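Local atomic coordinates of alanine dehydrogenase/pyridine nucleotide transhydrogenase (PDB entry 3P2Y), a protein that probably catalyses transhydrogenation between NAD(H) and NADP(H), coupled in the complete enzyme to proton pumping across the membrane. Residues G315-H320 and T324-L329; I109-P114 and E341-N346; T202-R205 and K209-G212. All coordinates share one frame; numbering follows the deposited sequence.

Interaction 1 of 3, residues G315-H320 and T324-L329; sequences GRTIVH and TITSPL. With EDO (1,2-ethanediol), chain F.
Thr317 OG1 is held from two directions: Thr326 OG1 lies 2.7 Å away in a short hydroxyl-hydroxyl hydrogen bond, and an ethanediol, probably from the crystallisation liquor, adds a second hydrogen bond through its O1, 3.2 Å from Thr317 OG1. The threonines face each other across an antiparallel beta hairpin made of strands 317-320 and 323-326, at the border of the mixed sheet in the C-terminal part of the protein. They form a non-hydrogen-bonded pair, and their side chains run side by side. In Thr326 the hydroxyl stands anti to the backbone N (chi1 -172°), which carries it alongside its partner. The methyl of Thr317 turns instead to Thr324, with the CG2 atoms of Thr317 and Thr324 3.5 Å apart. These threonines share their face with Val319, and from the same side Leu163 and Leu167 of helix 148-167 touch Thr326.

The neighbouring hydrogen-bonded pair is Ile318 with Ile325. Ile318 N reaches Ile325 O at 2.9 Å in a nearly straight bond (173°). Ile325 N returns to Ile318 O at 2.8 Å, almost as straight. On the other face of the sheet, CD1 of Ile318 lies against CG1 of Ile325 in one of the two modelled conformers of Ile325. Inward, strand 323-326 is paired with 297-300, through Val298 and Asp300.

Beyond the strands the pairing becomes less regular. Arg316 O accepts Ser327 N at 3.0 Å, and a water lies between Arg316 O and Ile325 O, within bonding distance of both. The bond from Gly315 N to Ser327 O, 2.8 Å long, is strongly bent and weak. Beside it, the CD1 methyl of Leu329 rests 3.7 Å from CA of Gly315.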
loop_
_atom_site.group_PDB
_atom_site.type_symbol
_atom_site.label_atom_id
_atom_site.label_comp_id
_atom_site.label_asym_id
_atom_site.label_seq_id
_atom_site.Cartn_x
_atom_site.Cartn_y
_atom_site.Cartn_z
ATOM N N GLY A 315 1.814 1.253 17.097
ATOM C CA GLY A 315 2.231 2.374 16.256
ATOM C C GLY A 315 3.565 2.208 15.531
ATOM O O GLY A 315 4.049 3.152 14.927
ATOM N N ARG A 316 4.166 1.023 15.605
ATOM C CA ARG A 316 5.435 0.779 14.943
ATOM C C ARG A 316 5.374 -0.457 14.040
ATOM O O ARG A 316 4.485 -1.291 14.169
ATOM C CB ARG A 316 6.537 0.571 15.998
ATOM C CG ARG A 316 6.742 1.770 16.977
ATOM C CD ARG A 316 7.926 2.588 16.562
ATOM N NE ARG A 316 8.237 3.725 17.456
ATOM C CZ ARG A 316 9.438 3.983 17.988
ATOM N NH1 ARG A 316 10.480 3.179 17.797
ATOM N NH2 ARG A 316 9.595 5.069 18.731
ATOM N N THR A 317 6.360 -0.565 13.158
ATOM C CA THR A 317 6.546 -1.768 12.327
ATOM C C THR A 317 7.914 -2.326 12.696
ATOM O O THR A 317 8.926 -1.601 12.588
ATOM C CB THR A 317 6.512 -1.405 10.850
ATOM O OG1 THR A 317 5.252 -0.796 10.537
ATOM C CG2 THR A 317 6.765 -2.660 9.930
ATOM N N ILE A 318 7.940 -3.583 13.126
ATOM C CA ILE A 318 9.177 -4.240 13.554
ATOM C C ILE A 318 9.340 -5.578 12.861
ATOM O O ILE A 318 8.392 -6.085 12.254
ATOM C CB ILE A 318 9.252 -4.410 15.097
ATOM C CG1 ILE A 318 8.076 -5.232 15.682
ATOM C CG2 ILE A 318 9.338 -3.021 15.777
ATOM C CD1 ILE A 318 8.359 -6.747 15.777
ATOM N N VAL A 319 10.538 -6.146 12.937
ATOM C CA VAL A 319 10.773 -7.465 12.358
ATOM C C VAL A 319 11.220 -8.403 13.473
ATOM O O VAL A 319 12.088 -8.037 14.298
ATOM C CB VAL A 319 11.813 -7.417 11.182
ATOM C CG1 VAL A 319 12.140 -8.826 10.676
ATOM C CG2 VAL A 319 11.288 -6.562 10.000
ATOM N N HIS A 320 10.622 -9.589 13.516
ATOM C CA HIS A 320 10.956 -10.587 14.520
ATOM C C HIS A 320 11.199 -11.926 13.816
ATOM O O HIS A 320 10.284 -12.500 13.236
ATOM C CB HIS A 320 9.829 -10.661 15.561
ATOM C CG HIS A 320 10.128 -11.564 16.713
ATOM N ND1 HIS A 320 10.799 -11.134 17.841
ATOM C CD2 HIS A 320 9.846 -12.871 16.915
ATOM C CE1 HIS A 320 10.925 -12.145 18.685
ATOM N NE2 HIS A 320 10.358 -13.210 18.147
ATOM N N THR A 324 7.435 -9.661 9.704
ATOM C CA THR A 324 7.167 -8.234 9.931
ATOM C C THR A 324 5.891 -8.132 10.771
ATOM O O THR A 324 4.879 -8.748 10.443
ATOM C CB THR A 324 6.991 -7.474 8.593
ATOM O OG1 THR A 324 8.198 -7.559 7.822
ATOM C CG2 THR A 324 6.625 -5.977 8.810
ATOM N N ILE A 325 5.945 -7.392 11.878
ATOM C CA ILE A 325 4.780 -7.176 12.737
ATOM C C ILE A 325 4.473 -5.685 12.748
ATOM O O ILE A 325 5.304 -4.892 13.210
ATOM C CB ILE A 325 5.070 -7.650 14.178
ATOM C CG1 ILE A 325 5.823 -8.995 14.145
ATOM C CG2 ILE A 325 3.771 -7.721 14.989
ATOM C CD1 ILE A 325 4.963 -10.150 13.647
ATOM N N THR A 326 3.298 -5.289 12.252
ATOM C CA THR A 326 3.003 -3.856 12.144
ATOM C C THR A 326 1.733 -3.517 12.903
ATOM O O THR A 326 0.805 -4.326 12.926
ATOM C CB THR A 326 2.938 -3.396 10.675
ATOM O OG1 THR A 326 2.827 -1.962 10.613
ATOM C CG2 THR A 326 1.732 -4.071 9.912
ATOM N N SER A 327 1.699 -2.332 13.514
ATOM C CA SER A 327 0.581 -1.970 14.378
ATOM C C SER A 327 0.099 -0.549 14.092
ATOM O O SER A 327 0.366 0.397 14.878
ATOM C CB SER A 327 0.981 -2.151 15.872
ATOM O OG SER A 327 -0.052 -1.713 16.734
ATOM N N PRO A 328 -0.645 -0.371 12.993
ATOM C CA PRO A 328 -1.189 0.962 12.697
ATOM C C PRO A 328 -2.237 1.361 13.698
ATOM O O PRO A 328 -3.069 0.534 14.061
ATOM C CB PRO A 328 -1.857 0.793 11.327
ATOM C CG PRO A 328 -2.156 -0.691 11.219
ATOM C CD PRO A 328 -1.005 -1.385 11.978
ATOM N N LEU A 329 -2.211 2.622 14.120
ATOM C CA LEU A 329 -3.164 3.072 15.147
ATOM C C LEU A 329 -4.332 3.901 14.624
ATOM O O LEU A 329 -5.344 4.065 15.338
ATOM C CB LEU A 329 -2.454 3.839 16.261
ATOM C CG LEU A 329 -1.438 2.968 17.003
ATOM C CD1 LEU A 329 -0.640 3.871 17.946
ATOM C CD2 LEU A 329 -2.102 1.765 17.792
HETATM C C1 EDO F . 2.777 1.147 12.012
HETATM O O1 EDO F . 4.008 1.867 11.777
HETATM C C2 EDO F . 1.974 1.144 10.712
HETATM O O2 EDO F . 1.858 2.506 10.248
HETATM O O HOH W 1 4.369 -3.780 15.819
#

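Interaction 2 of 3, residues I109-P114 and E341-N346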
loop_
_atom_site.group_PDB
_atom_site.type_symbol
_atom_site.label_atom_id
_atom_site.label_comp_id
_atom_site.label_asym_id
_atom_site.label_seq_id
_atom_site.Cartn_x
_atom_site.Cartn_y
_atom_site.Cartn_z
ATOM N N ILE A 109 -21.590 16.254 19.119
ATOM C CA ILE A 109 -21.703 14.908 18.535
ATOM C C ILE A 109 -20.314 14.529 18.097
ATOM O O ILE A 109 -19.665 15.314 17.406
ATOM C CB ILE A 109 -22.614 14.886 17.283
ATOM C CG1 ILE A 109 -24.071 15.215 17.678
ATOM C CG2 ILE A 109 -22.539 13.487 16.578
ATOM C CD1 ILE A 109 -25.028 15.485 16.475
ATOM N N GLY A 110 -19.865 13.321 18.470
ATOM C CA GLY A 110 -18.551 12.836 17.994
ATOM C C GLY A 110 -18.226 11.489 18.619
ATOM O O GLY A 110 -19.056 10.935 19.339
ATOM N N PHE A 111 -17.023 10.976 18.385
ATOM C CA PHE A 111 -16.558 9.843 19.182
ATOM C C PHE A 111 -16.183 10.433 20.527
ATOM O O PHE A 111 -15.367 11.345 20.587
ATOM C CB PHE A 111 -15.334 9.158 18.578
ATOM C CG PHE A 111 -15.627 8.355 17.339
ATOM C CD1 PHE A 111 -16.506 7.276 17.372
ATOM C CD2 PHE A 111 -14.990 8.655 16.132
ATOM C CE1 PHE A 111 -16.755 6.505 16.218
ATOM C CE2 PHE A 111 -15.238 7.916 14.986
ATOM C CZ PHE A 111 -16.141 6.825 15.014
ATOM N N LEU A 112 -16.824 9.953 21.593
ATOM C CA LEU A 112 -16.598 10.502 22.927
ATOM C C LEU A 112 -16.023 9.511 23.921
ATOM O O LEU A 112 -16.028 9.791 25.121
ATOM C CB LEU A 112 -17.888 11.141 23.506
ATOM C CG LEU A 112 -18.498 12.249 22.648
ATOM C CD1 LEU A 112 -19.859 12.750 23.206
ATOM C CD2 LEU A 112 -17.539 13.424 22.499
ATOM N N ALA A 113 -15.565 8.351 23.452
ATOM C CA ALA A 113 -14.866 7.363 24.284
ATOM C C ALA A 113 -15.585 7.039 25.613
ATOM O O ALA A 113 -14.975 7.133 26.684
ATOM C CB ALA A 113 -13.413 7.831 24.549
ATOM N N PRO A 114 -16.884 6.678 25.549
ATOM C CA PRO A 114 -17.653 6.514 26.795
ATOM C C PRO A 114 -17.048 5.457 27.737
ATOM O O PRO A 114 -17.120 5.605 28.953
ATOM C CB PRO A 114 -19.063 6.116 26.302
ATOM C CG PRO A 114 -18.859 5.589 24.920
ATOM C CD PRO A 114 -17.719 6.422 24.362
ATOM N N GLU A 341 -16.161 11.365 4.684
ATOM C CA GLU A 341 -17.478 11.467 4.021
ATOM C C GLU A 341 -18.468 10.492 4.624
ATOM O O GLU A 341 -19.602 10.873 4.903
ATOM C CB GLU A 341 -17.344 11.234 2.519
ATOM C CG GLU A 341 -18.670 11.336 1.757
ATOM C CD GLU A 341 -18.483 11.038 0.268
ATOM O OE1 GLU A 341 -17.512 11.549 -0.314
ATOM O OE2 GLU A 341 -19.307 10.293 -0.319
ATOM N N LEU A 342 -18.049 9.249 4.828
ATOM C CA LEU A 342 -18.932 8.252 5.429
ATOM C C LEU A 342 -19.319 8.658 6.859
ATOM O O LEU A 342 -20.496 8.572 7.227
ATOM C CB LEU A 342 -18.265 6.884 5.423
ATOM C CG LEU A 342 -18.045 6.351 3.995
ATOM C CD1 LEU A 342 -17.245 5.063 4.093
ATOM C CD2 LEU A 342 -19.353 6.120 3.250
ATOM N N TYR A 343 -18.311 9.091 7.630
ATOM C CA TYR A 343 -18.498 9.588 8.999
ATOM C C TYR A 343 -19.464 10.770 9.020
ATOM O O TYR A 343 -20.354 10.866 9.888
ATOM C CB TYR A 343 -17.155 10.003 9.630
ATOM C CG TYR A 343 -17.300 10.448 11.066
ATOM C CD1 TYR A 343 -17.283 11.806 11.397
ATOM C CD2 TYR A 343 -17.440 9.502 12.102
ATOM C CE1 TYR A 343 -17.433 12.224 12.751
ATOM C CE2 TYR A 343 -17.609 9.905 13.432
ATOM C CZ TYR A 343 -17.588 11.270 13.739
ATOM O OH TYR A 343 -17.685 11.680 15.033
ATOM N N ALA A 344 -19.281 11.695 8.081
ATOM C CA ALA A 344 -20.171 12.862 7.986
ATOM C C ALA A 344 -21.620 12.461 7.761
ATOM O O ALA A 344 -22.532 13.047 8.347
ATOM C CB ALA A 344 -19.674 13.789 6.809
ATOM N N LYS A 345 -21.838 11.458 6.911
ATOM C CA LYS A 345 -23.199 10.930 6.698
ATOM C C LYS A 345 -23.742 10.254 7.974
ATOM O O LYS A 345 -24.939 10.412 8.302
ATOM C CB LYS A 345 -23.209 10.006 5.470
ATOM C CG LYS A 345 -23.034 10.800 4.179
ATOM C CD LYS A 345 -22.983 9.908 2.914
ATOM C CE LYS A 345 -22.886 10.796 1.666
ATOM N NZ LYS A 345 -23.079 9.993 0.398
ATOM N N ASN A 346 -22.874 9.556 8.725
ATOM C CA ASN A 346 -23.305 8.962 10.013
ATOM C C ASN A 346 -23.765 10.048 10.993
ATOM O O ASN A 346 -24.845 9.970 11.610
ATOM C CB ASN A 346 -22.166 8.173 10.695
ATOM C CG ASN A 346 -21.658 6.966 9.871
ATOM O OD1 ASN A 346 -20.463 6.727 9.832
ATOM N ND2 ASN A 346 -22.549 6.217 9.256
#
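Tyr343 and Phe111 meet ring against ring, joining helix 336-354 to the end of strand 107-110, a strand of the parallel sheet in the N-terminal domain. Although more than 220 residues separate the two segments, a helix of the C-terminal part of the chain packs back on the N-terminal sheet.

The aromatic contact is oblique: the ring centroids lie 5.2 Å apart with planes inclined at 37°, and the two side chains run antiparallel, offset along their length. Its closest atoms are CE2 of Phe111 and CE2 of Tyr343, at 3.5 Å. A chi1 of -177° swings the tyrosine ring away from its own helix and toward the strand. Helix 148-167 also packs here, Ala148 against Phe111 and Gln152 against Tyr343.

The polar end of the ring passes beyond the phenylalanine. Tyr343 OH makes a hydrogen bond with the carbonyl oxygen of Lys90, which follows the adjacent strand 87-89, so the buried hydroxyl is satisfied on the sheet side. Gly110 presents bare backbone here, its CA 3.3 Å from the same Tyr343 OH.

Interaction 3 of 3, residues T202-R205 and K209-G212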
loop_
_atom_site.group_PDB
_atom_site.type_symbol
_atom_site.label_atom_id
_atom_site.label_comp_id
_atom_site.label_asym_id
_atom_site.label_seq_id
_atom_site.Cartn_x
_atom_site.Cartn_y
_atom_site.Cartn_z
ATOM N N THR A 202 -10.986 -7.384 0.406
ATOM C CA THR A 202 -9.892 -6.650 -0.275
ATOM C C THR A 202 -8.724 -7.579 -0.631
ATOM O O THR A 202 -8.171 -7.474 -1.727
ATOM C CB THR A 202 -9.430 -5.454 0.569
ATOM O OG1 THR A 202 -10.569 -4.581 0.728
ATOM C CG2 THR A 202 -8.313 -4.646 -0.145
ATOM N N ALA A 203 -8.363 -8.469 0.290
ATOM C CA ALA A 203 -7.288 -9.445 0.029
ATOM C C ALA A 203 -7.652 -10.326 -1.169
ATOM O O ALA A 203 -6.796 -10.606 -2.035
ATOM C CB ALA A 203 -7.020 -10.285 1.249
ATOM N N LYS A 204 -8.913 -10.764 -1.213
ATOM C CA LYS A 204 -9.404 -11.570 -2.341
ATOM C C LYS A 204 -9.303 -10.824 -3.687
ATOM O O LYS A 204 -8.837 -11.411 -4.691
ATOM C CB LYS A 204 -10.853 -12.042 -2.107
ATOM C CG LYS A 204 -11.365 -13.034 -3.180
ATOM C CD LYS A 204 -10.477 -14.302 -3.149
ATOM C CE LYS A 204 -11.107 -15.575 -3.716
ATOM N NZ LYS A 204 -10.017 -16.597 -3.586
ATOM N N ARG A 205 -9.716 -9.553 -3.699
ATOM C CA ARG A 205 -9.626 -8.681 -4.889
ATOM C C ARG A 205 -8.212 -8.679 -5.434
ATOM O O ARG A 205 -8.012 -8.828 -6.677
ATOM C CB ARG A 205 -9.981 -7.210 -4.552
ATOM C CG ARG A 205 -11.443 -6.950 -4.249
ATOM C CD ARG A 205 -11.682 -5.449 -4.057
ATOM N NE ARG A 205 -12.962 -5.223 -3.401
ATOM C CZ ARG A 205 -14.100 -5.041 -4.053
ATOM N NH1 ARG A 205 -14.109 -5.016 -5.393
ATOM N NH2 ARG A 205 -15.225 -4.864 -3.366
ATOM N N LYS A 209 -5.379 -16.109 -1.655
ATOM C CA LYS A 209 -6.223 -17.185 -1.115
ATOM C C LYS A 209 -6.578 -16.754 0.309
ATOM O O LYS A 209 -5.685 -16.431 1.096
ATOM C CB LYS A 209 -5.417 -18.486 -1.099
ATOM N N THR A 210 -7.861 -16.746 0.654
ATOM C CA THR A 210 -8.289 -16.126 1.929
ATOM C C THR A 210 -8.978 -17.103 2.860
ATOM O O THR A 210 -9.711 -18.024 2.413
ATOM C CB THR A 210 -9.250 -14.929 1.698
ATOM O OG1 THR A 210 -10.340 -15.335 0.851
ATOM C CG2 THR A 210 -8.482 -13.737 1.008
ATOM N N THR A 211 -8.749 -16.866 4.155
ATOM C CA THR A 211 -9.328 -17.669 5.247
ATOM C C THR A 211 -9.722 -16.716 6.350
ATOM O O THR A 211 -8.949 -15.808 6.683
ATOM C CB THR A 211 -8.301 -18.686 5.800
ATOM O OG1 THR A 211 -7.980 -19.635 4.770
ATOM C CG2 THR A 211 -8.890 -19.495 6.984
ATOM N N GLY A 212 -10.894 -16.939 6.948
ATOM C CA GLY A 212 -11.363 -16.089 8.042
ATOM C C GLY A 212 -11.628 -16.928 9.266
ATOM O O GLY A 212 -12.049 -18.088 9.156
HETATM O O HOH W 2 -9.998 -17.655 -1.173
#
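CG2 of Thr210 sits over one face of the peptide joining Ala203 to Lys204, almost straight above its nitrogen, 3.7 Å from Lys204 N, and touches CB of Ala203 at 3.8 Å beside it. The peptide joining Lys209 to Thr210 turns its N-H to a water, with Thr210 N 3.0 Å from the water oxygen.

Helix 194-206 and strand 209-213 belong to a beta-alpha-beta unit whose first strand is 186-190, consistent with a Rossmann-type dinucleotide-binding fold. Only two residues separate the helix from the strand, so the chain folds straight back on itself. Deeper in, Ala203 also touches Ala187 of strand 186-190 and Val161 of helix 148-167, while Thr210 pairs through its backbone with Gln229 on the next strand.

Toward the surface, Lys204 leaves the helix and bends at chi2 (61°). Its chain crosses the Thr210 side chain at about a right angle, CD of Lys204 passing 4.1 Å from OG1 of Thr210. Its ammonium NZ reaches the same water at 2.6 Å.

No direct hydrogen bond joins the segments. Helix and strand therefore meet by apolar contact on the inner side, and the exposed lysine is probably held over the strand through the water, which accepts from both Lys204 NZ and Thr210 N, rather than by a bond of its own.

Interactions 1 and 3 reach the same mixed sheet within the C-terminal domain, with centres about 21 Å apart. Interaction 1 pairs its end strand with a neighbour through backbone and hydroxyl hydrogen bonds and is partly exposed. Interaction 3 lays a helix on another strand, with methyl packing inside and a water on the exposed side. Interaction 2 is the most central of the three, its centre about 10 Å from that of the chain, and ties the other sheet to helix 336-354 with two aromatic rings. That helix follows strand 323-326 of interaction 1 in the chain. Both other contacts fall inside the long loop that interaction 2 closes, yet none touches another.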